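PDB 3ISM: CG8862 from Drosophila melanogaster, which probably cleaves DNA and RNA as a magnesium-dependent mitochondrial endonuclease (endonuclease G) of the DNA/RNA non-specific endonuclease family. Local coordinates for residues V174-I179 with T183-T188; S207-N212 with E229-S234; M102-N107 with H143-T148; W137-A142 with T219-F224. One frame throughout, in Å; residues are numbered along the deposited sequence. Where two conformers were deposited one is given.

Interaction 1. Residues V174-I179 with T183-T188; sequences VKYEVI and TVAVPT
The Tyr176 ring approaches Ala185 obliquely, its CE2 3.8 Å from Ala185 CB. Val174 CG1 sits at the ring edge, in its plane, and Tyr162 meets the ring at about 50°. With CG between backbone N and carbonyl carbon (chi1 51°), the ring reaches Ala185; CB of Tyr176 itself points toward the partner strand and comes within 3.2 Å of Val186 O. Three backbone bonds join the two segments: Val186 N to Glu177 O at 2.8 Å, then the reciprocal pair between Ile179 and Val184, with Ile179 N to Val184 O at 2.7 Å. This is a beta hairpin with a G1 bulge: Thr183 and Val184 both face Ile179. Val184 O also takes a CA-H...O contact from Val178. At Glu177 and Val186 only one direct bond forms; a water accepts from Glu177 N and donates to Val186 O. On one face of the sheet Val178 packs beside Thr183 and Ala185; on the other, Ile179 CG1 meets Val184 CB at 3.9 Å. Val186 crosses Ile179 at about a right angle, CG2 to CG2, and both rest with Val184 on Pro126. Residues 174-178 continue the sheet antiparallel onto the second subunit, whose Glu167 forms a salt bridge with Lys175.

Interaction 2. Residues S207-N212 with E229-S234; sequences SYVMPN and ESVERS
Strand and helix draw nearest at Val209 and Val231, whose CA atoms are 7.5 Å apart, a spacing wide enough that only side chains span it. The helix 228-235 belongs to a beta-alpha-beta unit: it follows strand 203-211 and leads to strand 250-251, which lies parallel beside 203-211 in the large mixed sheet. Val231 carries the helix side of the contact. Its CB points at the strand, and with CG1 anti to the backbone N (chi1 -173°), CG2 is left anti to the carbonyl carbon and is the branch that reaches across. There it meets CG2 of Val209 at 3.7 Å. The two valines slide past each other in opposite directions, so the touch is methyl against methyl and not an interlocking of both branches. Two residues back on the strand, Ser207 offers its CB to the same methyl, a looser approach, while its hydroxyl is bound to Val226 O. The residues flanking Val209 on the strand, Tyr208 and Met210, send their side chains to the other face of the sheet, onto Leu140 of helix 136-146; the sheet is thus layered between two helices. Val231 also lies on Tyr191 of the adjoining strand 189-197, and Glu232, which follows it, forms a salt bridge with Arg245. Within the helix, the turn that carries Val231 is fixed by the bond from Arg233 N to Glu229 O, 2.9 Å long.

Interaction 3. Residues M102-N107 with H143-T148; sequences MAAAGN and HVRRLT
Asn107 OD1 accepts a bond from Arg145 NH1 at 3.0 Å and lies against the aliphatic part of the same arginine, 3.2 Å from Arg145 CG. The bond is bent, 145° at the hydrogen, and NH1 approaches from above the carbonyl plane, 47° out of it. The planes of amide and guanidinium are far from coplanar, and the two side chains cross at about a right angle. Arg145 bends at chi3 (-78°), which turns the guanidinium so that NH1 reaches Asn107 OD1. Nearer the helix, Arg145 CD lies 3.4 Å from Gly106 O. Gly106 carries no side chain, and Arg145 NH1 settles 3.7 Å from Gly106 C. Ala104 CB meets the guanidinium at its edge, in plane, 3.9 Å from Arg145 NH1. The other ends of the pair are engaged too: Asn107 ND2 bonds to Glu55, and Arg145 NH2 forms a salt bridge with Glu335 of the inhibitor chain, CG4930. With an alanine here in place of Arg145, Asn107 OD1 would probably lose this donor and Glu335 of the inhibitor chain its charge partner. The side chain of Ala104 lies about 3 Å from that of the magnesium ligand Glu141 and about 5 Å from that of His101, the predicted proton acceptor. The arginine's charge is thus probably met by Glu335 while the neutral amide of Asn107 helps fix the guanidinium's orientation, so that one side chain ties together the loop that follows the predicted catalytic His101, helix 136-146 and the bound inhibitor.

Interaction 4. Residues W137-A142 with T219-F224; sequences WNTLEA and TPISVF
Apolar touches make the whole of this contact, and Ile221 supplies one side of them. Its CG2 meets Thr139 CG2 at 3.9 Å, while CD1 at the end of the other branch meets Leu140 CD1 at 4.1 Å. The two branches therefore rest on consecutive helix residues, each crossing its partner at a slant. The torsions divide them: CG1 of Ile221 lies between backbone N and carbonyl carbon (chi1 63°), and the chain then runs out extended to CD1. Thr139 is turned so that its methyl faces the isoleucine. Ile221 continues along the helix onto His143, and Leu140 is covered further by Met210 and Tyr208 of strand 203-211.

Polar bonds run within each partner. Thr139 OG1 bonds back to Asp135 O, one helical turn earlier, which leaves the methyl for the contact. Glu141 N bonds to Trp137 O at 3.0 Å in the helix; in the short 3-10 turn Phe224 N bonds to Ile221 O at 2.9 Å.

The helix has two roles on two flanks. One takes the loop between strand 203-211 and helix 228-235; another carries Glu141, a magnesium ligand, which packs against Ala104. Together with the antiparallel strand pair 98-101 and 124-127, next to the predicted catalytic His101, this is an arrangement consistent with the beta-beta-alpha metal site of His-Me finger nucleases.

In the fold
Interactions 1 and 2 are buried, interactions 3 and 4 only partly so. Interaction 1 alone is held chiefly by backbone bonds, as suits a hairpin whose sheet runs on into the second subunit; it joins interaction 2 through Thr188 O and Asn212 N. Interactions 2 and 4 are wholly apolar across their segments, and a backbone bond from Val209 N to Phe224 O ties the strand of interaction 2 to the loop of interaction 4. Interactions 3 and 4 share helix 136-146, which the inhibitor chain reaches at both: the polar one faces the loop after strand 98-101, the apolar one the loop beyond strand 203-211.

Interaction 1. Residues V174-I179 with T183-T188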
loop_
_atom_site.group_PDB
_atom_site.type_symbol
_atom_site.label_atom_id
_atom_site.label_comp_id
_atom_site.label_asym_id
_atom_site.label_seq_id
_atom_site.Cartn_x
_atom_site.Cartn_y
_atom_site.Cartn_z
ATOM N N VAL B 174 8.450 3.580 -4.033
ATOM C CA VAL B 174 8.339 2.330 -3.317
ATOM C C VAL B 174 8.342 1.217 -4.376
ATOM O O VAL B 174 7.555 1.264 -5.332
ATOM C CB VAL B 174 7.035 2.258 -2.500
ATOM C CG1 VAL B 174 6.781 0.816 -1.956
ATOM C CG2 VAL B 174 7.051 3.297 -1.362
ATOM N N LYS B 175 9.219 0.227 -4.220
ATOM C CA LYS B 175 9.163 -0.936 -5.108
ATOM C C LYS B 175 9.305 -2.263 -4.358
ATOM O O LYS B 175 10.163 -2.404 -3.492
ATOM C CB LYS B 175 10.209 -0.813 -6.201
ATOM C CG LYS B 175 10.023 -1.773 -7.360
ATOM C CD LYS B 175 11.217 -1.712 -8.258
ATOM C CE LYS B 175 11.010 -2.550 -9.492
ATOM N NZ LYS B 175 12.244 -2.538 -10.326
ATOM N N TYR B 176 8.464 -3.237 -4.683
ATOM C CA TYR B 176 8.603 -4.558 -4.062
ATOM C C TYR B 176 8.108 -5.651 -4.983
ATOM O O TYR B 176 7.201 -5.435 -5.788
ATOM C CB TYR B 176 7.899 -4.630 -2.705
ATOM C CG TYR B 176 6.468 -4.155 -2.721
ATOM C CD1 TYR B 176 6.161 -2.809 -2.501
ATOM C CD2 TYR B 176 5.428 -5.034 -3.006
ATOM C CE1 TYR B 176 4.866 -2.359 -2.535
ATOM C CE2 TYR B 176 4.119 -4.597 -3.041
ATOM C CZ TYR B 176 3.842 -3.255 -2.795
ATOM O OH TYR B 176 2.541 -2.803 -2.819
ATOM N N GLU B 177 8.744 -6.814 -4.866
ATOM C CA GLU B 177 8.388 -7.992 -5.622
ATOM C C GLU B 177 7.074 -8.506 -5.078
ATOM O O GLU B 177 6.777 -8.350 -3.883
ATOM C CB GLU B 177 9.498 -9.063 -5.529
ATOM C CG GLU B 177 9.192 -10.330 -6.332
ATOM C CD GLU B 177 10.302 -11.380 -6.340
ATOM O OE1 GLU B 177 11.408 -11.159 -5.788
ATOM O OE2 GLU B 177 10.048 -12.453 -6.916
ATOM N N VAL B 178 6.260 -9.053 -5.976
ATOM C CA VAL B 178 5.070 -9.801 -5.589
ATOM C C VAL B 178 5.238 -11.203 -6.163
ATOM O O VAL B 178 5.640 -11.366 -7.320
ATOM C CB VAL B 178 3.753 -9.133 -6.078
ATOM C CG1 VAL B 178 3.494 -7.834 -5.303
ATOM C CG2 VAL B 178 3.770 -8.869 -7.589
ATOM N N ILE B 179 4.968 -12.215 -5.347
ATOM C CA ILE B 179 5.223 -13.591 -5.764
ATOM C C ILE B 179 3.950 -14.425 -5.990
ATOM O O ILE B 179 2.953 -14.266 -5.294
ATOM C CB ILE B 179 6.199 -14.318 -4.783
ATOM C CG1 ILE B 179 5.632 -14.333 -3.359
ATOM C CG2 ILE B 179 7.581 -13.648 -4.815
ATOM C CD1 ILE B 179 6.446 -15.194 -2.362
ATOM N N THR B 183 -0.015 -12.981 -6.203
ATOM C CA THR B 183 0.748 -11.748 -6.027
ATOM C C THR B 183 0.947 -11.378 -4.560
ATOM O O THR B 183 0.523 -10.324 -4.104
ATOM C CB THR B 183 0.148 -10.566 -6.830
ATOM O OG1 THR B 183 -1.117 -10.211 -6.280
ATOM C CG2 THR B 183 -0.054 -10.950 -8.318
ATOM N N VAL B 184 1.600 -12.267 -3.821
ATOM C CA VAL B 184 1.902 -12.013 -2.412
ATOM C C VAL B 184 3.064 -11.005 -2.334
ATOM O O VAL B 184 4.115 -11.222 -2.933
ATOM C CB VAL B 184 2.210 -13.331 -1.660
ATOM C CG1 VAL B 184 2.511 -13.074 -0.149
ATOM C CG2 VAL B 184 1.038 -14.276 -1.795
ATOM N N ALA B 185 2.848 -9.891 -1.628
ATOM C CA ALA B 185 3.854 -8.841 -1.533
ATOM C C ALA B 185 5.079 -9.268 -0.721
ATOM O O ALA B 185 4.949 -9.932 0.310
ATOM C CB ALA B 185 3.254 -7.600 -0.930
ATOM N N VAL B 186 6.260 -8.881 -1.197
ATOM C CA VAL B 186 7.503 -9.080 -0.461
ATOM C C VAL B 186 7.894 -7.749 0.185
ATOM O O VAL B 186 8.377 -6.825 -0.488
ATOM C CB VAL B 186 8.651 -9.607 -1.349
ATOM C CG1 VAL B 186 9.912 -9.825 -0.495
ATOM C CG2 VAL B 186 8.246 -10.929 -2.086
ATOM N N PRO B 187 7.659 -7.635 1.493
ATOM C CA PRO B 187 7.967 -6.390 2.206
ATOM C C PRO B 187 9.453 -6.024 2.156
ATOM O O PRO B 187 10.315 -6.907 2.078
ATOM C CB PRO B 187 7.502 -6.693 3.637
ATOM C CG PRO B 187 6.434 -7.796 3.459
ATOM C CD PRO B 187 7.043 -8.644 2.379
ATOM N N THR B 188 9.746 -4.727 2.181
ATOM C CA THR B 188 11.130 -4.250 2.118
ATOM C C THR B 188 11.792 -4.419 3.501
ATOM O O THR B 188 12.990 -4.608 3.599
ATOM C CB THR B 188 11.209 -2.751 1.681
ATOM O OG1 THR B 188 10.661 -1.904 2.715
ATOM C CG2 THR B 188 10.452 -2.533 0.387
HETATM O O HOH W 1 10.514 -6.625 -2.109
#

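Interaction 2. Residues S207-N212 with E229-S234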
loop_
_atom_site.group_PDB
_atom_site.type_symbol
_atom_site.label_atom_id
_atom_site.label_comp_id
_atom_site.label_asym_id
_atom_site.label_seq_id
_atom_site.Cartn_x
_atom_site.Cartn_y
_atom_site.Cartn_z
ATOM N N SER B 207 11.798 -0.476 19.950
ATOM C CA SER B 207 11.313 -0.641 18.581
ATOM C C SER B 207 12.455 -0.812 17.599
ATOM O O SER B 207 13.469 -0.109 17.678
ATOM C CB SER B 207 10.393 0.514 18.158
ATOM O OG SER B 207 11.009 1.759 18.362
ATOM N N TYR B 208 12.262 -1.748 16.672
ATOM C CA TYR B 208 13.286 -2.178 15.731
ATOM C C TYR B 208 12.695 -2.179 14.333
ATOM O O TYR B 208 11.517 -2.476 14.164
ATOM C CB TYR B 208 13.745 -3.606 16.050
ATOM C CG TYR B 208 14.314 -3.788 17.434
ATOM C CD1 TYR B 208 15.690 -3.809 17.640
ATOM C CD2 TYR B 208 13.474 -3.950 18.541
ATOM C CE1 TYR B 208 16.215 -3.974 18.908
ATOM C CE2 TYR B 208 13.988 -4.112 19.808
ATOM C CZ TYR B 208 15.356 -4.130 19.985
ATOM O OH TYR B 208 15.863 -4.271 21.242
ATOM N N VAL B 209 13.521 -1.849 13.342
ATOM C CA VAL B 209 13.173 -2.028 11.932
ATOM C C VAL B 209 14.341 -2.764 11.267
ATOM O O VAL B 209 15.481 -2.288 11.296
ATOM C CB VAL B 209 12.913 -0.672 11.233
ATOM C CG1 VAL B 209 12.949 -0.801 9.695
ATOM C CG2 VAL B 209 11.587 -0.080 11.698
ATOM N N MET B 210 14.066 -3.932 10.685
ATOM C CA MET B 210 15.139 -4.691 10.032
ATOM C C MET B 210 14.789 -4.894 8.573
ATOM O O MET B 210 13.648 -5.170 8.272
ATOM C CB MET B 210 15.349 -6.039 10.721
ATOM C CG MET B 210 15.785 -5.922 12.182
ATOM S SD MET B 210 15.883 -7.521 13.005
ATOM C CE MET B 210 17.166 -8.352 12.090
ATOM N N PRO B 211 15.772 -4.747 7.669
ATOM C CA PRO B 211 15.475 -4.905 6.250
ATOM C C PRO B 211 15.289 -6.387 5.902
ATOM O O PRO B 211 15.956 -7.259 6.479
ATOM C CB PRO B 211 16.714 -4.312 5.566
ATOM C CG PRO B 211 17.849 -4.597 6.555
ATOM C CD PRO B 211 17.204 -4.457 7.918
ATOM N N ASN B 212 14.379 -6.654 4.975
ATOM C CA ASN B 212 14.103 -7.998 4.509
ATOM C C ASN B 212 15.190 -8.415 3.508
ATOM O O ASN B 212 14.952 -8.509 2.303
ATOM C CB ASN B 212 12.698 -8.047 3.884
ATOM C CG ASN B 212 12.211 -9.465 3.589
ATOM O OD1 ASN B 212 12.830 -10.441 4.003
ATOM N ND2 ASN B 212 11.064 -9.576 2.884
ATOM N N GLU B 229 8.121 6.539 16.530
ATOM C CA GLU B 229 7.377 7.486 15.704
ATOM C C GLU B 229 7.750 7.348 14.234
ATOM O O GLU B 229 6.929 7.551 13.351
ATOM C CB GLU B 229 7.639 8.922 16.171
ATOM C CG GLU B 229 7.106 9.252 17.573
ATOM C CD GLU B 229 8.023 8.799 18.704
ATOM O OE1 GLU B 229 9.205 8.470 18.432
ATOM O OE2 GLU B 229 7.553 8.776 19.866
ATOM N N SER B 230 9.000 6.987 13.966
ATOM C CA SER B 230 9.392 6.769 12.573
ATOM C C SER B 230 8.796 5.466 12.035
ATOM O O SER B 230 8.457 5.389 10.857
ATOM C CB SER B 230 10.903 6.758 12.422
ATOM O OG SER B 230 11.402 5.600 13.040
ATOM N N VAL B 231 8.635 4.453 12.888
ATOM C CA VAL B 231 7.894 3.235 12.487
ATOM C C VAL B 231 6.416 3.570 12.206
ATOM O O VAL B 231 5.844 3.115 11.226
ATOM C CB VAL B 231 7.960 2.101 13.569
ATOM C CG1 VAL B 231 7.331 0.807 13.039
ATOM C CG2 VAL B 231 9.398 1.825 14.037
ATOM N N GLU B 232 5.810 4.363 13.094
ATOM C CA GLU B 232 4.428 4.797 12.956
ATOM C C GLU B 232 4.203 5.560 11.659
ATOM O O GLU B 232 3.268 5.293 10.922
ATOM C CB GLU B 232 4.030 5.654 14.162
ATOM C CG GLU B 232 3.906 4.811 15.435
ATOM C CD GLU B 232 3.505 5.584 16.667
ATOM O OE1 GLU B 232 3.958 6.728 16.823
ATOM O OE2 GLU B 232 2.748 5.035 17.497
ATOM N N ARG B 233 5.086 6.497 11.373
ATOM C CA ARG B 233 4.968 7.299 10.174
ATOM C C ARG B 233 5.080 6.429 8.921
ATOM O O ARG B 233 4.297 6.588 7.975
ATOM C CB ARG B 233 6.054 8.379 10.193
ATOM C CG ARG B 233 5.617 9.707 9.651
ATOM C CD ARG B 233 6.767 10.685 9.716
ATOM N NE ARG B 233 6.760 11.539 10.906
ATOM C CZ ARG B 233 6.170 12.736 10.943
ATOM N NH1 ARG B 233 5.506 13.181 9.873
ATOM N NH2 ARG B 233 6.222 13.479 12.040
ATOM N N SER B 234 6.031 5.489 8.923
ATOM C CA SER B 234 6.196 4.564 7.784
ATOM C C SER B 234 5.076 3.542 7.651
ATOM O O SER B 234 4.721 3.149 6.532
ATOM C CB SER B 234 7.521 3.826 7.886
ATOM O OG SER B 234 8.596 4.722 7.679
#

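Interaction 3. Residues M102-N107 with H143-T148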
loop_
_atom_site.group_PDB
_atom_site.type_symbol
_atom_site.label_atom_id
_atom_site.label_comp_id
_atom_site.label_asym_id
_atom_site.label_seq_id
_atom_site.Cartn_x
_atom_site.Cartn_y
_atom_site.Cartn_z
ATOM N N MET B 102 4.828 -13.858 11.235
ATOM C CA MET B 102 4.769 -12.591 11.961
ATOM C C MET B 102 4.650 -12.844 13.477
ATOM O O MET B 102 5.492 -12.398 14.243
ATOM C CB MET B 102 3.654 -11.676 11.419
ATOM C CG MET B 102 3.819 -11.257 9.952
ATOM S SD MET B 102 5.288 -10.249 9.574
ATOM C CE MET B 102 6.475 -11.542 9.108
ATOM N N ALA B 103 3.610 -13.554 13.904
ATOM C CA ALA B 103 3.530 -14.065 15.264
ATOM C C ALA B 103 4.274 -15.399 15.274
ATOM O O ALA B 103 3.791 -16.382 14.689
ATOM C CB ALA B 103 2.069 -14.280 15.683
ATOM N N ALA B 104 5.448 -15.423 15.908
ATOM C CA ALA B 104 6.325 -16.605 15.912
ATOM C C ALA B 104 5.729 -17.776 16.684
ATOM O O ALA B 104 5.060 -17.595 17.708
ATOM C CB ALA B 104 7.709 -16.254 16.475
ATOM N N ALA B 105 5.973 -18.979 16.180
ATOM C CA ALA B 105 5.437 -20.195 16.779
ATOM C C ALA B 105 5.924 -20.390 18.224
ATOM O O ALA B 105 5.195 -20.921 19.075
ATOM C CB ALA B 105 5.812 -21.380 15.923
ATOM N N GLY B 106 7.148 -19.922 18.493
ATOM C CA GLY B 106 7.775 -20.017 19.810
ATOM C C GLY B 106 7.238 -19.067 20.871
ATOM O O GLY B 106 7.590 -19.169 22.046
ATOM N N ASN B 107 6.408 -18.123 20.461
ATOM C CA ASN B 107 5.799 -17.181 21.393
ATOM C C ASN B 107 4.497 -17.749 21.971
ATOM O O ASN B 107 3.811 -17.087 22.765
ATOM C CB ASN B 107 5.474 -15.876 20.654
ATOM C CG ASN B 107 6.701 -15.181 20.108
ATOM O OD1 ASN B 107 7.820 -15.421 20.558
ATOM N ND2 ASN B 107 6.492 -14.291 19.144
ATOM N N HIS B 143 15.160 -12.498 21.476
ATOM C CA HIS B 143 15.378 -11.383 22.409
ATOM C C HIS B 143 14.079 -10.939 23.086
ATOM O O HIS B 143 14.051 -10.688 24.284
ATOM C CB HIS B 143 15.997 -10.193 21.655
ATOM C CG HIS B 143 15.871 -8.880 22.370
ATOM N ND1 HIS B 143 16.751 -8.483 23.354
ATOM C CD2 HIS B 143 14.985 -7.865 22.223
ATOM C CE1 HIS B 143 16.401 -7.289 23.799
ATOM N NE2 HIS B 143 15.331 -6.893 23.131
ATOM N N VAL B 144 13.019 -10.817 22.294
ATOM C CA VAL B 144 11.688 -10.450 22.796
ATOM C C VAL B 144 11.162 -11.493 23.796
ATOM O O VAL B 144 10.582 -11.132 24.822
ATOM C CB VAL B 144 10.682 -10.218 21.632
ATOM C CG1 VAL B 144 9.301 -9.879 22.158
ATOM C CG2 VAL B 144 11.183 -9.085 20.687
ATOM N N ARG B 145 11.395 -12.777 23.523
ATOM C CA ARG B 145 11.066 -13.838 24.497
ATOM C C ARG B 145 11.896 -13.743 25.783
ATOM O O ARG B 145 11.374 -13.963 26.884
ATOM C CB ARG B 145 11.203 -15.235 23.885
ATOM C CG ARG B 145 10.163 -15.537 22.788
ATOM C CD ARG B 145 10.207 -17.018 22.346
ATOM N NE ARG B 145 11.319 -17.296 21.439
ATOM C CZ ARG B 145 11.229 -17.296 20.108
ATOM N NH1 ARG B 145 10.063 -17.044 19.494
ATOM N NH2 ARG B 145 12.317 -17.559 19.383
ATOM N N ARG B 146 13.179 -13.417 25.650
ATOM C CA ARG B 146 14.071 -13.283 26.819
ATOM C C ARG B 146 13.724 -12.044 27.656
ATOM O O ARG B 146 14.028 -11.992 28.849
ATOM C CB ARG B 146 15.521 -13.222 26.357
ATOM C CG ARG B 146 16.577 -13.329 27.435
ATOM C CD ARG B 146 17.975 -13.330 26.807
ATOM N NE ARG B 146 18.149 -14.405 25.822
ATOM C CZ ARG B 146 18.225 -14.219 24.499
ATOM N NH1 ARG B 146 18.150 -12.993 23.989
ATOM N NH2 ARG B 146 18.376 -15.263 23.684
ATOM N N LEU B 147 13.084 -11.055 27.034
ATOM C CA LEU B 147 12.591 -9.875 27.766
ATOM C C LEU B 147 11.607 -10.222 28.884
ATOM O O LEU B 147 11.469 -9.463 29.833
ATOM C CB LEU B 147 11.952 -8.848 26.816
ATOM C CG LEU B 147 12.890 -7.975 25.961
ATOM C CD1 LEU B 147 12.087 -7.008 25.090
ATOM C CD2 LEU B 147 13.893 -7.224 26.824
ATOM N N THR B 148 10.938 -11.374 28.774
ATOM C CA THR B 148 10.037 -11.831 29.833
ATOM C C THR B 148 10.760 -12.110 31.148
ATOM O O THR B 148 10.128 -12.133 32.199
ATOM C CB THR B 148 9.205 -13.077 29.436
ATOM O OG1 THR B 148 10.079 -14.146 29.047
ATOM C CG2 THR B 148 8.248 -12.755 28.300
#

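Interaction 4. Residues W137-A142 with T219-F224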
loop_
_atom_site.group_PDB
_atom_site.type_symbol
_atom_site.label_atom_id
_atom_site.label_comp_id
_atom_site.label_asym_id
_atom_site.label_seq_id
_atom_site.Cartn_x
_atom_site.Cartn_y
_atom_site.Cartn_z
ATOM N N TRP B 137 16.465 -12.266 12.079
ATOM C CA TRP B 137 15.081 -12.045 12.528
ATOM C C TRP B 137 14.717 -12.962 13.705
ATOM O O TRP B 137 14.050 -12.535 14.648
ATOM C CB TRP B 137 14.096 -12.209 11.362
ATOM C CG TRP B 137 12.669 -11.850 11.691
ATOM C CD1 TRP B 137 11.610 -12.708 11.787
ATOM C CD2 TRP B 137 12.144 -10.539 11.947
ATOM N NE1 TRP B 137 10.466 -12.018 12.099
ATOM C CE2 TRP B 137 10.766 -10.684 12.197
ATOM C CE3 TRP B 137 12.705 -9.258 11.981
ATOM C CZ2 TRP B 137 9.934 -9.593 12.480
ATOM C CZ3 TRP B 137 11.874 -8.167 12.264
ATOM C CH2 TRP B 137 10.509 -8.349 12.516
ATOM N N ASN B 138 15.156 -14.218 13.651
ATOM C CA ASN B 138 14.994 -15.125 14.794
ATOM C C ASN B 138 15.680 -14.576 16.052
ATOM O O ASN B 138 15.146 -14.695 17.156
ATOM C CB ASN B 138 15.505 -16.536 14.474
ATOM C CG ASN B 138 15.493 -17.455 15.693
ATOM O OD1 ASN B 138 16.513 -18.036 16.050
ATOM N ND2 ASN B 138 14.340 -17.590 16.330
ATOM N N THR B 139 16.853 -13.966 15.876
ATOM C CA THR B 139 17.595 -13.378 17.003
ATOM C C THR B 139 16.746 -12.319 17.727
ATOM O O THR B 139 16.707 -12.286 18.967
ATOM C CB THR B 139 18.940 -12.779 16.530
ATOM O OG1 THR B 139 19.676 -13.789 15.827
ATOM C CG2 THR B 139 19.782 -12.272 17.722
ATOM N N LEU B 140 16.043 -11.493 16.944
ATOM C CA LEU B 140 15.138 -10.495 17.501
ATOM C C LEU B 140 13.971 -11.167 18.224
ATOM O O LEU B 140 13.644 -10.800 19.361
ATOM C CB LEU B 140 14.621 -9.546 16.414
ATOM C CG LEU B 140 13.622 -8.461 16.860
ATOM C CD1 LEU B 140 14.159 -7.641 18.056
ATOM C CD2 LEU B 140 13.218 -7.543 15.691
ATOM N N GLU B 141 13.354 -12.152 17.569
ATOM C CA GLU B 141 12.312 -12.962 18.200
ATOM C C GLU B 141 12.774 -13.564 19.534
ATOM O O GLU B 141 12.087 -13.437 20.553
ATOM C CB GLU B 141 11.824 -14.051 17.238
ATOM C CG GLU B 141 11.031 -13.504 16.062
ATOM C CD GLU B 141 10.794 -14.542 14.976
ATOM O OE1 GLU B 141 11.678 -15.417 14.764
ATOM O OE2 GLU B 141 9.731 -14.459 14.321
ATOM N N ALA B 142 13.950 -14.183 19.539
ATOM C CA ALA B 142 14.522 -14.752 20.769
ATOM C C ALA B 142 14.764 -13.709 21.872
ATOM O O ALA B 142 14.580 -14.000 23.051
ATOM C CB ALA B 142 15.811 -15.508 20.455
ATOM N N THR B 219 25.951 -9.074 13.249
ATOM C CA THR B 219 25.286 -7.793 13.449
ATOM C C THR B 219 24.355 -7.831 14.668
ATOM O O THR B 219 23.386 -8.596 14.684
ATOM C CB THR B 219 24.478 -7.372 12.204
ATOM O OG1 THR B 219 25.338 -7.284 11.060
ATOM C CG2 THR B 219 23.846 -6.023 12.424
ATOM N N PRO B 220 24.642 -7.001 15.693
ATOM C CA PRO B 220 23.779 -7.017 16.863
ATOM C C PRO B 220 22.443 -6.352 16.531
ATOM O O PRO B 220 22.402 -5.424 15.715
ATOM C CB PRO B 220 24.550 -6.189 17.904
ATOM C CG PRO B 220 25.855 -5.829 17.274
ATOM C CD PRO B 220 25.714 -5.999 15.805
ATOM N N ILE B 221 21.364 -6.826 17.148
ATOM C CA ILE B 221 20.029 -6.304 16.845
ATOM C C ILE B 221 19.874 -4.849 17.282
ATOM O O ILE B 221 19.024 -4.137 16.762
ATOM C CB ILE B 221 18.906 -7.155 17.475
ATOM C CG1 ILE B 221 19.028 -7.124 19.002
ATOM C CG2 ILE B 221 18.926 -8.579 16.896
ATOM C CD1 ILE B 221 17.883 -7.770 19.725
ATOM N N SER B 222 20.713 -4.419 18.222
ATOM C CA SER B 222 20.717 -3.047 18.723
ATOM C C SER B 222 20.892 -2.003 17.622
ATOM O O SER B 222 20.353 -0.908 17.723
ATOM C CB SER B 222 21.804 -2.877 19.794
ATOM O OG SER B 222 23.101 -2.960 19.229
ATOM N N VAL B 223 21.627 -2.364 16.571
ATOM C CA VAL B 223 21.847 -1.444 15.450
ATOM C C VAL B 223 20.564 -1.162 14.662
ATOM O O VAL B 223 20.484 -0.165 13.927
ATOM C CB VAL B 223 22.976 -1.919 14.488
ATOM C CG1 VAL B 223 24.168 -2.464 15.270
ATOM C CG2 VAL B 223 22.459 -2.945 13.486
ATOM N N PHE B 224 19.548 -1.997 14.852
ATOM C CA PHE B 224 18.289 -1.848 14.135
ATOM C C PHE B 224 17.224 -1.077 14.910
ATOM O O PHE B 224 16.087 -0.977 14.470
ATOM C CB PHE B 224 17.774 -3.212 13.724
ATOM C CG PHE B 224 18.669 -3.912 12.759
ATOM C CD1 PHE B 224 18.809 -3.440 11.456
ATOM C CD2 PHE B 224 19.378 -5.039 13.150
ATOM C CE1 PHE B 224 19.649 -4.086 10.559
ATOM C CE2 PHE B 224 20.212 -5.699 12.267
ATOM C CZ PHE B 224 20.356 -5.223 10.967
#